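Local coordinates for protein 7,8-dihydro-6-hydroxymethylpterin pyrophosphokinase-dihydropteroate synthase (Plasmodium falciparum, PDB 6JWS) that probably catalyses two successive steps of folate synthesis, pyrophosphorylation of 6-hydroxymethyl-7,8-dihydropterin by ATP and its condensation with 4-aminobenzoate to 7,8-dihydropteroate, at residues 504-509 / 552-557; 176-181 / 219-224; 454-459 / 490-495; 387-392 / 695-700. The protein carries 1 engineered substitution. All blocks are in the same frame, centred on the assembly; numbering follows the deposited sequence.

Contact 1 of 4, residues 504-509 / 552-557; sequences ISACTN and KNYLEQ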
loop_
_atom_site.group_PDB
_atom_site.type_symbol
_atom_site.label_atom_id
_atom_site.label_comp_id
_atom_site.label_asym_id
_atom_site.label_seq_id
_atom_site.Cartn_x
_atom_site.Cartn_y
_atom_site.Cartn_z
ATOM N N ILE B 504 11.094 -21.401 17.755
ATOM C CA ILE B 504 10.051 -21.794 16.820
ATOM C C ILE B 504 9.027 -22.734 17.469
ATOM O O ILE B 504 8.004 -23.017 16.860
ATOM C CB ILE B 504 10.637 -22.368 15.516
ATOM C CG1 ILE B 504 11.409 -23.682 15.736
ATOM C CG2 ILE B 504 11.467 -21.313 14.785
ATOM C CD1 ILE B 504 11.653 -24.478 14.457
ATOM N N SER B 505 9.265 -23.193 18.701
ATOM C CA SER B 505 8.262 -23.975 19.420
ATOM C C SER B 505 7.416 -23.097 20.351
ATOM O O SER B 505 6.593 -23.601 21.113
ATOM C CB SER B 505 8.883 -25.177 20.160
ATOM O OG SER B 505 9.535 -24.792 21.379
ATOM N N ALA B 506 7.643 -21.783 20.321
ATOM C CA ALA B 506 7.073 -20.839 21.276
ATOM C C ALA B 506 7.358 -21.291 22.714
ATOM O O ALA B 506 6.529 -21.122 23.608
ATOM C CB ALA B 506 5.598 -20.600 21.010
ATOM N N CYS B 507 8.556 -21.863 22.914
ATOM C CA CYS B 507 9.058 -22.249 24.224
ATOM C C CYS B 507 8.219 -23.393 24.798
ATOM O O CYS B 507 8.086 -23.507 26.009
ATOM C CB CYS B 507 9.036 -21.069 25.188
ATOM S SG CYS B 507 10.044 -19.654 24.663
ATOM N N THR B 508 7.610 -24.217 23.935
ATOM C CA THR B 508 6.931 -25.404 24.418
ATOM C C THR B 508 7.861 -26.616 24.417
ATOM O O THR B 508 7.527 -27.594 25.080
ATOM C CB THR B 508 5.660 -25.747 23.621
ATOM O OG1 THR B 508 6.021 -25.989 22.260
ATOM C CG2 THR B 508 4.584 -24.683 23.697
ATOM N N ASN B 509 8.957 -26.608 23.631
ATOM C CA ASN B 509 9.897 -27.727 23.643
ATOM C C ASN B 509 10.496 -27.864 25.043
ATOM O O ASN B 509 10.640 -28.967 25.549
ATOM C CB ASN B 509 11.052 -27.629 22.636
ATOM C CG ASN B 509 12.171 -28.635 22.912
ATOM O OD1 ASN B 509 11.990 -29.842 22.770
ATOM N ND2 ASN B 509 13.358 -28.168 23.275
ATOM N N LYS B 552 -3.440 -16.846 16.364
ATOM C CA LYS B 552 -3.474 -15.691 17.250
ATOM C C LYS B 552 -3.720 -16.098 18.705
ATOM O O LYS B 552 -2.994 -15.658 19.617
ATOM C CB LYS B 552 -4.529 -14.666 16.803
ATOM C CG LYS B 552 -4.488 -13.342 17.550
ATOM C CD LYS B 552 -5.595 -12.335 17.244
ATOM C CE LYS B 552 -5.569 -11.221 18.272
ATOM N NZ LYS B 552 -6.214 -9.972 17.796
ATOM N N ASN B 553 -4.772 -16.897 18.939
ATOM C CA ASN B 553 -5.104 -17.311 20.307
ATOM C C ASN B 553 -3.966 -18.132 20.912
ATOM O O ASN B 553 -3.629 -17.951 22.067
ATOM C CB ASN B 553 -6.461 -18.021 20.420
ATOM C CG ASN B 553 -7.625 -17.068 20.208
ATOM O OD1 ASN B 553 -7.547 -15.913 20.632
ATOM N ND2 ASN B 553 -8.685 -17.521 19.540
ATOM N N TYR B 554 -3.342 -19.013 20.127
ATOM C CA TYR B 554 -2.198 -19.783 20.592
ATOM C C TYR B 554 -1.054 -18.889 21.091
ATOM O O TYR B 554 -0.566 -19.072 22.201
ATOM C CB TYR B 554 -1.747 -20.745 19.491
ATOM C CG TYR B 554 -0.453 -21.456 19.780
ATOM C CD1 TYR B 554 0.763 -20.874 19.435
ATOM C CD2 TYR B 554 -0.437 -22.726 20.376
ATOM C CE1 TYR B 554 1.965 -21.517 19.697
ATOM C CE2 TYR B 554 0.758 -23.401 20.599
ATOM C CZ TYR B 554 1.954 -22.797 20.253
ATOM O OH TYR B 554 3.150 -23.410 20.503
ATOM N N LEU B 555 -0.635 -17.916 20.280
ATOM C CA LEU B 555 0.436 -16.979 20.598
ATOM C C LEU B 555 0.109 -16.141 21.835
ATOM O O LEU B 555 0.985 -15.917 22.671
ATOM C CB LEU B 555 0.715 -16.109 19.357
ATOM C CG LEU B 555 1.307 -16.906 18.188
ATOM C CD1 LEU B 555 1.414 -16.063 16.915
ATOM C CD2 LEU B 555 2.678 -17.478 18.570
ATOM N N GLU B 556 -1.152 -15.698 21.954
ATOM C CA GLU B 556 -1.601 -14.928 23.107
ATOM C C GLU B 556 -1.546 -15.782 24.374
ATOM O O GLU B 556 -1.120 -15.297 25.430
ATOM C CB GLU B 556 -3.024 -14.396 22.894
ATOM C CG GLU B 556 -3.076 -13.250 21.881
ATOM C CD GLU B 556 -4.496 -12.777 21.571
ATOM O OE1 GLU B 556 -5.377 -13.627 21.376
ATOM O OE2 GLU B 556 -4.725 -11.564 21.519
ATOM N N GLN B 557 -1.945 -17.060 24.270
ATOM C CA GLN B 557 -1.807 -17.952 25.416
ATOM C C GLN B 557 -0.331 -18.074 25.819
ATOM O O GLN B 557 -0.005 -18.000 27.000
ATOM C CB GLN B 557 -2.633 -19.249 25.256
ATOM C CG GLN B 557 -4.144 -19.046 25.467
ATOM C CD GLN B 557 -5.118 -20.151 25.067
ATOM O OE1 GLN B 557 -6.128 -19.899 24.388
ATOM N NE2 GLN B 557 -4.858 -21.386 25.494
#

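Contact 2 of 4, residues 176-181 / 219-224; sequences DPLSML and IFMKNI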
loop_
_atom_site.group_PDB
_atom_site.type_symbol
_atom_site.label_atom_id
_atom_site.label_comp_id
_atom_site.label_asym_id
_atom_site.label_seq_id
_atom_site.Cartn_x
_atom_site.Cartn_y
_atom_site.Cartn_z
ATOM N N ASP B 176 1.208 -4.753 53.919
ATOM C CA ASP B 176 0.275 -3.660 53.687
ATOM C C ASP B 176 0.870 -2.647 52.715
ATOM O O ASP B 176 2.090 -2.593 52.535
ATOM C CB ASP B 176 -0.070 -2.951 55.001
ATOM C CG ASP B 176 1.144 -2.266 55.599
ATOM O OD1 ASP B 176 1.940 -2.969 56.261
ATOM O OD2 ASP B 176 1.338 -1.060 55.325
ATOM N N PRO B 177 0.019 -1.793 52.088
ATOM C CA PRO B 177 0.491 -0.767 51.158
ATOM C C PRO B 177 1.391 0.293 51.782
ATOM O O PRO B 177 2.226 0.891 51.091
ATOM C CB PRO B 177 -0.789 -0.148 50.559
ATOM C CG PRO B 177 -1.920 -0.566 51.485
ATOM C CD PRO B 177 -1.455 -1.837 52.169
ATOM N N LEU B 178 1.229 0.524 53.093
ATOM C CA LEU B 178 2.098 1.508 53.727
ATOM C C LEU B 178 3.501 0.928 53.861
ATOM O O LEU B 178 4.469 1.592 53.512
ATOM C CB LEU B 178 1.527 2.012 55.057
ATOM C CG LEU B 178 2.309 3.163 55.694
ATOM C CD1 LEU B 178 2.756 4.177 54.652
ATOM C CD2 LEU B 178 1.500 3.846 56.784
ATOM N N SER B 179 3.604 -0.328 54.313
ATOM C CA SER B 179 4.917 -0.966 54.344
ATOM C C SER B 179 5.483 -1.054 52.924
ATOM O O SER B 179 6.669 -0.790 52.708
ATOM C CB SER B 179 4.911 -2.320 55.017
ATOM O OG SER B 179 3.958 -2.379 56.071
ATOM N N MET B 180 4.624 -1.389 51.953
ATOM C CA MET B 180 5.106 -1.510 50.586
ATOM C C MET B 180 5.659 -0.176 50.095
ATOM O O MET B 180 6.734 -0.132 49.490
ATOM C CB MET B 180 4.034 -2.014 49.616
ATOM C CG MET B 180 4.555 -2.091 48.185
ATOM S SD MET B 180 3.699 -3.340 47.232
ATOM C CE MET B 180 2.193 -2.453 46.865
ATOM N N LEU B 181 4.930 0.914 50.368
ATOM C CA LEU B 181 5.380 2.217 49.905
ATOM C C LEU B 181 6.736 2.568 50.519
ATOM O O LEU B 181 7.603 3.132 49.843
ATOM C CB LEU B 181 4.314 3.268 50.217
ATOM C CG LEU B 181 4.635 4.678 49.730
ATOM C CD1 LEU B 181 4.883 4.700 48.225
ATOM C CD2 LEU B 181 3.510 5.629 50.104
ATOM N N ILE B 219 -8.351 2.861 50.675
ATOM C CA ILE B 219 -7.635 3.536 51.745
ATOM C C ILE B 219 -7.361 4.981 51.333
ATOM O O ILE B 219 -7.012 5.235 50.181
ATOM C CB ILE B 219 -6.318 2.786 52.036
ATOM C CG1 ILE B 219 -6.583 1.465 52.758
ATOM C CG2 ILE B 219 -5.319 3.664 52.780
ATOM C CD1 ILE B 219 -5.563 0.398 52.461
ATOM N N PHE B 220 -7.528 5.915 52.287
ATOM C CA PHE B 220 -6.995 7.265 52.180
ATOM C C PHE B 220 -6.538 7.725 53.563
ATOM O O PHE B 220 -7.363 7.950 54.444
ATOM C CB PHE B 220 -7.997 8.234 51.532
ATOM C CG PHE B 220 -7.365 9.458 50.906
ATOM C CD1 PHE B 220 -6.999 10.552 51.677
ATOM C CD2 PHE B 220 -7.109 9.510 49.538
ATOM C CE1 PHE B 220 -6.396 11.665 51.097
ATOM C CE2 PHE B 220 -6.507 10.617 48.959
ATOM C CZ PHE B 220 -6.153 11.699 49.738
ATOM N N MET B 221 -5.217 7.852 53.741
ATOM C CA MET B 221 -4.637 8.211 55.026
ATOM C C MET B 221 -4.005 9.592 54.892
ATOM O O MET B 221 -3.014 9.740 54.180
ATOM C CB MET B 221 -3.573 7.192 55.449
ATOM C CG MET B 221 -4.156 5.897 55.995
ATOM S SD MET B 221 -2.907 4.646 56.463
ATOM C CE MET B 221 -1.834 5.589 57.549
ATOM N N LYS B 222 -4.577 10.576 55.603
ATOM C CA LYS B 222 -4.470 11.982 55.234
ATOM C C LYS B 222 -3.151 12.604 55.686
ATOM O O LYS B 222 -2.603 13.453 54.981
ATOM C CB LYS B 222 -5.679 12.782 55.728
ATOM C CG LYS B 222 -6.851 12.855 54.754
ATOM C CD LYS B 222 -8.055 13.607 55.289
ATOM C CE LYS B 222 -8.824 12.824 56.335
ATOM N NZ LYS B 222 -10.174 13.390 56.570
ATOM N N ASN B 223 -2.657 12.214 56.864
ATOM C CA ASN B 223 -1.404 12.783 57.339
ATOM C C ASN B 223 -0.548 11.711 58.001
ATOM O O ASN B 223 -0.994 11.010 58.909
ATOM C CB ASN B 223 -1.582 14.053 58.179
ATOM C CG ASN B 223 -1.091 15.298 57.464
ATOM O OD1 ASN B 223 -1.132 16.393 58.018
ATOM N ND2 ASN B 223 -0.617 15.144 56.236
ATOM N N ILE B 224 0.693 11.620 57.510
ATOM C CA ILE B 224 1.608 10.543 57.831
ATOM C C ILE B 224 2.979 11.152 58.104
ATOM O O ILE B 224 3.583 11.783 57.229
ATOM C CB ILE B 224 1.632 9.472 56.713
ATOM C CG1 ILE B 224 0.263 8.803 56.532
ATOM C CG2 ILE B 224 2.730 8.443 56.964
ATOM C CD1 ILE B 224 0.165 7.869 55.340
#

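Contact 3 of 4, residues 454-459 / 490-495; sequences PVLQLF and KECVDN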
loop_
_atom_site.group_PDB
_atom_site.type_symbol
_atom_site.label_atom_id
_atom_site.label_comp_id
_atom_site.label_asym_id
_atom_site.label_seq_id
_atom_site.Cartn_x
_atom_site.Cartn_y
_atom_site.Cartn_z
ATOM N N PRO B 454 30.825 -21.574 18.195
ATOM C CA PRO B 454 32.108 -21.086 17.667
ATOM C C PRO B 454 31.926 -19.854 16.777
ATOM O O PRO B 454 32.672 -18.871 16.897
ATOM C CB PRO B 454 32.709 -22.290 16.897
ATOM C CG PRO B 454 32.028 -23.507 17.523
ATOM C CD PRO B 454 30.642 -23.015 17.927
ATOM N N VAL B 455 30.914 -19.904 15.898
ATOM C CA VAL B 455 30.615 -18.783 15.018
ATOM C C VAL B 455 30.348 -17.531 15.846
ATOM O O VAL B 455 30.924 -16.471 15.573
ATOM C CB VAL B 455 29.431 -19.079 14.083
ATOM C CG1 VAL B 455 28.933 -17.801 13.425
ATOM C CG2 VAL B 455 29.820 -20.106 13.024
ATOM N N LEU B 456 29.503 -17.667 16.876
ATOM C CA LEU B 456 29.112 -16.501 17.655
ATOM C C LEU B 456 30.305 -15.954 18.427
ATOM O O LEU B 456 30.374 -14.736 18.625
ATOM C CB LEU B 456 27.959 -16.843 18.602
ATOM C CG LEU B 456 26.578 -16.912 17.950
ATOM C CD1 LEU B 456 25.537 -17.428 18.930
ATOM C CD2 LEU B 456 26.173 -15.559 17.383
ATOM N N GLN B 457 31.182 -16.868 18.891
ATOM C CA GLN B 457 32.404 -16.529 19.612
ATOM C C GLN B 457 33.358 -15.738 18.709
ATOM O O GLN B 457 33.878 -14.708 19.118
ATOM C CB GLN B 457 33.074 -17.794 20.162
ATOM C CG GLN B 457 32.612 -18.172 21.562
ATOM C CD GLN B 457 32.902 -19.602 21.950
ATOM O OE1 GLN B 457 33.250 -20.452 21.126
ATOM N NE2 GLN B 457 32.720 -19.889 23.230
ATOM N N LEU B 458 33.578 -16.213 17.481
ATOM C CA LEU B 458 34.424 -15.525 16.517
ATOM C C LEU B 458 33.825 -14.158 16.164
ATOM O O LEU B 458 34.553 -13.167 16.062
ATOM C CB LEU B 458 34.599 -16.429 15.287
ATOM C CG LEU B 458 35.523 -15.906 14.179
ATOM C CD1 LEU B 458 36.905 -15.573 14.718
ATOM C CD2 LEU B 458 35.647 -16.904 13.038
ATOM N N PHE B 459 32.490 -14.088 16.013
ATOM C CA PHE B 459 31.870 -12.808 15.699
ATOM C C PHE B 459 32.133 -11.791 16.808
ATOM O O PHE B 459 32.455 -10.635 16.523
ATOM C CB PHE B 459 30.364 -12.929 15.440
ATOM C CG PHE B 459 29.730 -11.587 15.207
ATOM C CD1 PHE B 459 29.840 -10.962 13.974
ATOM C CD2 PHE B 459 29.078 -10.926 16.237
ATOM C CE1 PHE B 459 29.283 -9.707 13.768
ATOM C CE2 PHE B 459 28.528 -9.669 16.028
ATOM C CZ PHE B 459 28.638 -9.059 14.796
ATOM N N LYS B 490 21.586 -21.299 26.971
ATOM C CA LYS B 490 22.289 -20.995 28.214
ATOM C C LYS B 490 23.756 -20.616 27.960
ATOM O O LYS B 490 24.244 -19.619 28.473
ATOM C CB LYS B 490 22.161 -22.145 29.223
ATOM C CG LYS B 490 22.838 -21.889 30.563
ATOM C CD LYS B 490 22.587 -22.980 31.605
ATOM C CE LYS B 490 23.605 -22.984 32.730
ATOM N NZ LYS B 490 23.838 -21.628 33.283
ATOM N N GLU B 491 24.455 -21.388 27.138
ATOM C CA GLU B 491 25.863 -21.107 26.891
ATOM C C GLU B 491 25.996 -19.765 26.168
ATOM O O GLU B 491 26.967 -19.049 26.382
ATOM C CB GLU B 491 26.519 -22.242 26.095
ATOM C CG GLU B 491 28.035 -22.112 26.002
ATOM C CD GLU B 491 28.759 -23.120 25.120
ATOM O OE1 GLU B 491 28.105 -24.014 24.551
ATOM O OE2 GLU B 491 29.983 -22.990 24.976
ATOM N N CYS B 492 25.004 -19.415 25.339
ATOM C CA CYS B 492 25.060 -18.164 24.597
ATOM C C CYS B 492 24.862 -16.977 25.528
ATOM O O CYS B 492 25.618 -16.019 25.442
ATOM C CB CYS B 492 24.047 -18.119 23.466
ATOM S SG CYS B 492 24.447 -19.272 22.134
ATOM N N VAL B 493 23.875 -17.045 26.434
ATOM C CA VAL B 493 23.664 -15.889 27.300
ATOM C C VAL B 493 24.779 -15.777 28.343
ATOM O O VAL B 493 25.190 -14.667 28.672
ATOM C CB VAL B 493 22.228 -15.722 27.860
ATOM C CG1 VAL B 493 21.218 -15.474 26.743
ATOM C CG2 VAL B 493 21.764 -16.875 28.734
ATOM N N ASP B 494 25.280 -16.918 28.848
ATOM C CA ASP B 494 26.353 -16.909 29.839
ATOM C C ASP B 494 27.568 -16.160 29.293
ATOM O O ASP B 494 28.229 -15.454 30.034
ATOM C CB ASP B 494 26.756 -18.317 30.302
ATOM C CG ASP B 494 25.775 -18.994 31.251
ATOM O OD1 ASP B 494 24.873 -18.300 31.772
ATOM O OD2 ASP B 494 25.929 -20.225 31.474
ATOM N N ASN B 495 27.815 -16.283 27.987
ATOM C CA ASN B 495 28.998 -15.742 27.342
ATOM C C ASN B 495 28.679 -14.451 26.585
ATOM O O ASN B 495 29.527 -13.951 25.857
ATOM C CB ASN B 495 29.640 -16.814 26.455
ATOM C CG ASN B 495 30.348 -17.879 27.276
ATOM O OD1 ASN B 495 31.501 -17.682 27.658
ATOM N ND2 ASN B 495 29.677 -18.983 27.587
#

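Contact 4 of 4, residues 387-392 / 695-700; sequences EKTNIV and SVLDVL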
loop_
_atom_site.group_PDB
_atom_site.type_symbol
_atom_site.label_atom_id
_atom_site.label_comp_id
_atom_site.label_asym_id
_atom_site.label_seq_id
_atom_site.Cartn_x
_atom_site.Cartn_y
_atom_site.Cartn_z
ATOM N N GLU B 387 6.378 1.543 13.842
ATOM C CA GLU B 387 7.020 2.694 13.215
ATOM C C GLU B 387 8.182 2.332 12.287
ATOM O O GLU B 387 8.678 3.201 11.571
ATOM C CB GLU B 387 7.472 3.720 14.249
ATOM C CG GLU B 387 6.309 4.553 14.750
ATOM C CD GLU B 387 6.708 5.802 15.526
ATOM O OE1 GLU B 387 7.915 6.237 15.432
ATOM O OE2 GLU B 387 5.823 6.337 16.234
ATOM N N LYS B 388 8.584 1.055 12.257
ATOM C CA LYS B 388 9.690 0.629 11.417
ATOM C C LYS B 388 9.584 -0.862 11.106
ATOM O O LYS B 388 9.295 -1.657 11.991
ATOM C CB LYS B 388 10.992 0.899 12.178
ATOM C CG LYS B 388 12.234 1.033 11.315
ATOM C CD LYS B 388 13.430 0.310 11.916
ATOM C CE LYS B 388 14.742 0.842 11.376
ATOM N NZ LYS B 388 15.717 -0.248 11.134
ATOM N N THR B 389 9.855 -1.232 9.851
ATOM C CA THR B 389 10.056 -2.610 9.436
ATOM C C THR B 389 11.555 -2.910 9.458
ATOM O O THR B 389 12.302 -2.416 8.612
ATOM C CB THR B 389 9.417 -2.864 8.062
ATOM O OG1 THR B 389 8.017 -2.616 8.172
ATOM C CG2 THR B 389 9.618 -4.272 7.543
ATOM N N ASN B 390 11.985 -3.703 10.449
ATOM C CA ASN B 390 13.377 -4.068 10.652
ATOM C C ASN B 390 13.722 -5.321 9.838
ATOM O O ASN B 390 12.919 -6.256 9.731
ATOM C CB ASN B 390 13.675 -4.321 12.137
ATOM C CG ASN B 390 13.574 -3.078 12.997
ATOM O OD1 ASN B 390 14.354 -2.135 12.841
ATOM N ND2 ASN B 390 12.587 -3.038 13.881
ATOM N N ILE B 391 14.939 -5.342 9.283
ATOM C CA ILE B 391 15.407 -6.494 8.540
ATOM C C ILE B 391 16.185 -7.416 9.473
ATOM O O ILE B 391 17.090 -6.984 10.188
ATOM C CB ILE B 391 16.247 -6.079 7.326
ATOM C CG1 ILE B 391 15.377 -5.360 6.293
ATOM C CG2 ILE B 391 16.907 -7.318 6.728
ATOM C CD1 ILE B 391 16.148 -4.665 5.196
ATOM N N VAL B 392 15.779 -8.688 9.494
ATOM C CA VAL B 392 16.512 -9.697 10.235
ATOM C C VAL B 392 17.200 -10.571 9.198
ATOM O O VAL B 392 16.529 -11.228 8.407
ATOM C CB VAL B 392 15.580 -10.536 11.143
ATOM C CG1 VAL B 392 16.380 -11.567 11.937
ATOM C CG2 VAL B 392 14.780 -9.650 12.097
ATOM N N SER B 695 16.909 -2.243 -0.140
ATOM C CA SER B 695 16.759 -1.333 -1.262
ATOM C C SER B 695 15.282 -0.996 -1.420
ATOM O O SER B 695 14.938 0.166 -1.657
ATOM C CB SER B 695 17.314 -1.917 -2.538
ATOM O OG SER B 695 18.695 -2.205 -2.392
ATOM N N VAL B 696 14.431 -2.021 -1.239
ATOM C CA VAL B 696 12.994 -1.870 -1.332
ATOM C C VAL B 696 12.496 -0.970 -0.208
ATOM O O VAL B 696 11.760 -0.033 -0.448
ATOM C CB VAL B 696 12.264 -3.231 -1.384
ATOM C CG1 VAL B 696 10.765 -3.081 -1.110
ATOM C CG2 VAL B 696 12.472 -3.911 -2.739
ATOM N N LEU B 697 12.873 -1.261 1.036
ATOM C CA LEU B 697 12.358 -0.479 2.148
ATOM C C LEU B 697 12.833 0.977 2.045
ATOM O O LEU B 697 12.118 1.890 2.455
ATOM C CB LEU B 697 12.779 -1.145 3.469
ATOM C CG LEU B 697 12.272 -2.577 3.714
ATOM C CD1 LEU B 697 12.760 -3.093 5.058
ATOM C CD2 LEU B 697 10.750 -2.675 3.664
ATOM N N ASP B 698 14.044 1.199 1.514
ATOM C CA ASP B 698 14.583 2.554 1.414
ATOM C C ASP B 698 13.726 3.413 0.487
ATOM O O ASP B 698 13.468 4.564 0.803
ATOM C CB ASP B 698 16.041 2.574 0.952
ATOM C CG ASP B 698 17.041 2.262 2.065
ATOM O OD1 ASP B 698 16.614 2.192 3.245
ATOM O OD2 ASP B 698 18.255 2.094 1.748
ATOM N N VAL B 699 13.293 2.844 -0.644
ATOM C CA VAL B 699 12.506 3.550 -1.636
ATOM C C VAL B 699 11.086 3.758 -1.110
ATOM O O VAL B 699 10.520 4.826 -1.317
ATOM C CB VAL B 699 12.477 2.770 -2.963
ATOM C CG1 VAL B 699 11.443 3.317 -3.943
ATOM C CG2 VAL B 699 13.853 2.684 -3.596
ATOM N N LEU B 700 10.499 2.739 -0.453
ATOM C CA LEU B 700 9.151 2.917 0.079
ATOM C C LEU B 700 9.146 3.999 1.166
ATOM O O LEU B 700 8.236 4.825 1.208
ATOM C CB LEU B 700 8.551 1.586 0.541
ATOM C CG LEU B 700 8.416 0.501 -0.543
ATOM C CD1 LEU B 700 7.834 -0.785 0.015
ATOM C CD2 LEU B 700 7.551 0.970 -1.709
#

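Contact 1 of 4, residues 504-509 / 552-557
The carbonyl oxygen of Ser505, which faces the phenol of Tyr554, is gripped twice by Thr508. Thr508 OG1 donates to Ser505 O at 2.7 Å, in the carbonyl plane and on a lone pair, while Thr508 N reaches Ser505 O at 3.1 Å and closes a type I' turn. Thr508 CG2 is thereby left facing the helix, 3.7 Å from Tyr554 OH, the two side chains coming from opposite directions. Ser505 O itself lies 3.5 Å from Tyr554 OH. With CG anti to the backbone N (chi1 172°), the tyrosine sends its ring out from residues 552-557 to the turn. The turn holds Ala506 and Cys507 in the left-handed region, which presents the alanine methyl to the ring: Ala506 CB packs obliquely, 4.0 Å from Tyr554 CE1, and its small size suits a site pressed by a ring. Ser505 OG serves the turn as well, accepting from Asn509 N at 3.0 Å and bonding Asp503. Arg558 binds the carbonyl of Ala506, a second tie from helix to turn, and His530 meets the tyrosine ring edge-to-face. In the TIM barrel the turn follows strand 500-503, with Ala506 and Cys507 also against strand 525-529, and helix 547-564 rests Leu555 on strand 572-575.

Contact 2 of 4, residues 176-181 / 219-224
The first turn of helix 177-190 stands beside strand 219-221, with Pro177 CA 9.2 Å from Ile219 CA and Leu178 CA 9.6 Å from Met221 CA, too far for backbone bonds, so side chains bridge the gap. This is the HPPK part of the protein, where strand 219-221 pairs antiparallel with strand 316-318 beside the ATP pocket. Proline suits the first turn of a helix, where no amide hydrogen is needed, and its ring lends a rigid apolar face: Pro177 CG meets Ile219 CD1 at 3.9 Å. Asp176 is the N-cap, its carboxylate accepting from Ser179 N, although the exact place of that carboxylate is less sure. On the helix's next turn Leu181 lines the ATP pocket and rests on Leu316 and Ile211. Leu178 has CG anti to the backbone N (chi1 -173°), which carries its branched end to Met221, and the two side chains cross at about a right angle. Ile224 CD1 is a looser neighbour of Leu178 CD2 at 4.5 Å. The flexible thioether adapts by bending at its last torsion (chi3 52°), and its methyl, Met221 CE, then lies 3.8 Å from Leu178 CD2.

Contact 3 of 4, residues 454-459 / 490-495
Leu456 and Cys492 form the close-packed half of this contact, with Leu456 CD1 3.9 Å from Cys492 SG. Both side chains set their first atom beyond CB anti to the carbonyl carbon (chi1 -78° for the leucine, -69° for the cysteine). The leucine's branched end thus meets the polarisable sulfur of a short side chain, consistent with the close approach of the helices: Leu456 CA and Cys492 CA are 8.2 Å apart. Both side chains also rest on Val498, and inward they reach the sheet, Leu456 at Ile431 and Ile479, Cys492 at Ile481. These are neighbouring outer helices of the TIM barrel: helix 448-464 follows strand 428-432, helix 486-494 follows the adjacent parallel strand 478-482, and their buried sides lean on the strands. Toward solvent the contact thins. Gln457 NE2 comes no nearer to Glu491 OE2 than 4.5 Å, and the carboxylate is instead engaged by Arg449 in a salt bridge. Asn495, the first residue to leave the helical conformation, folds its amide back on the last turn: Asn495 ND2 donates to Glu491 O at 3.0 Å, nearly straight at 169°, with the acceptor in the amide plane. The backbone oxygen of Asn495 takes a bond from Gln460, one more polar tie to helix 448-464.

Contact 4 of 4, residues 387-392 / 695-700
Leu697 reaches from its helix to Thr389 and Ile391, and its atoms can be followed outward. CB and CG form a stem that makes no close approach to residues 387-392. CG stands anti to the carbonyl carbon (chi1 -61°) and the chain is extended beyond it (chi2 180°), which carries one methyl, CD1, between Thr389 and Ile391. Leu697 CD1 is 3.6 Å from Thr389 O, a van der Waals contact of methyl with carbonyl oxygen, and 3.7 Å from Ile391 CG1. The end of the isoleucine is equally near, Ile391 CD1 to Leu697 CD1 being 3.7 Å, as the two side chains slide past each other in opposite directions. Thr389 crosses the leucine at about a right angle: Leu697 CD1 is 4.2 Å from Thr389 CG2, and Leu697 CD2 slightly farther, 4.3 Å from that same Thr389 CG2. Threonine suits its place because its branches divide the work, CG2 beside the leucine and OG1 bound to the carbonyl of Val682. Leucine suits the helix because a single methyl, CD1, reaches both Thr389, just before the strand, and Ile391 within it. The contact joins the first and last parts of the TIM barrel, where strand 390-396 pairs with strand 684-687 and helix 690-704 follows the latter. Ile391 also rests on Val687 and on Val690 of that helix, Leu700 packs on helix 657-680, and Val699 meets Met616 of the second subunit, whose Asn617 binds Asp698.

Contacts 1, 3 and 4 belong to the TIM-barrel half that binds pteroic acid, and contact 2 to the half that binds ATP, its centre about 41 to 50 Å from their centres. Contact 4 joins the beginning and end of the barrel part, so contacts 1 and 3 are nested in the loop it closes; the centres of these three lie about 26 to 28 Å apart, and none touches another. Contact 1 approaches the pterin site most directly: Ile504 touches pteroic acid, while the side chain of Ile391 in contact 4 is about 13 Å from it. Contact 3 is structural packing away from both ligand sites. In contact 2 Leu181 touches ATP, and the side chain of Ile224 is about 6 Å from it.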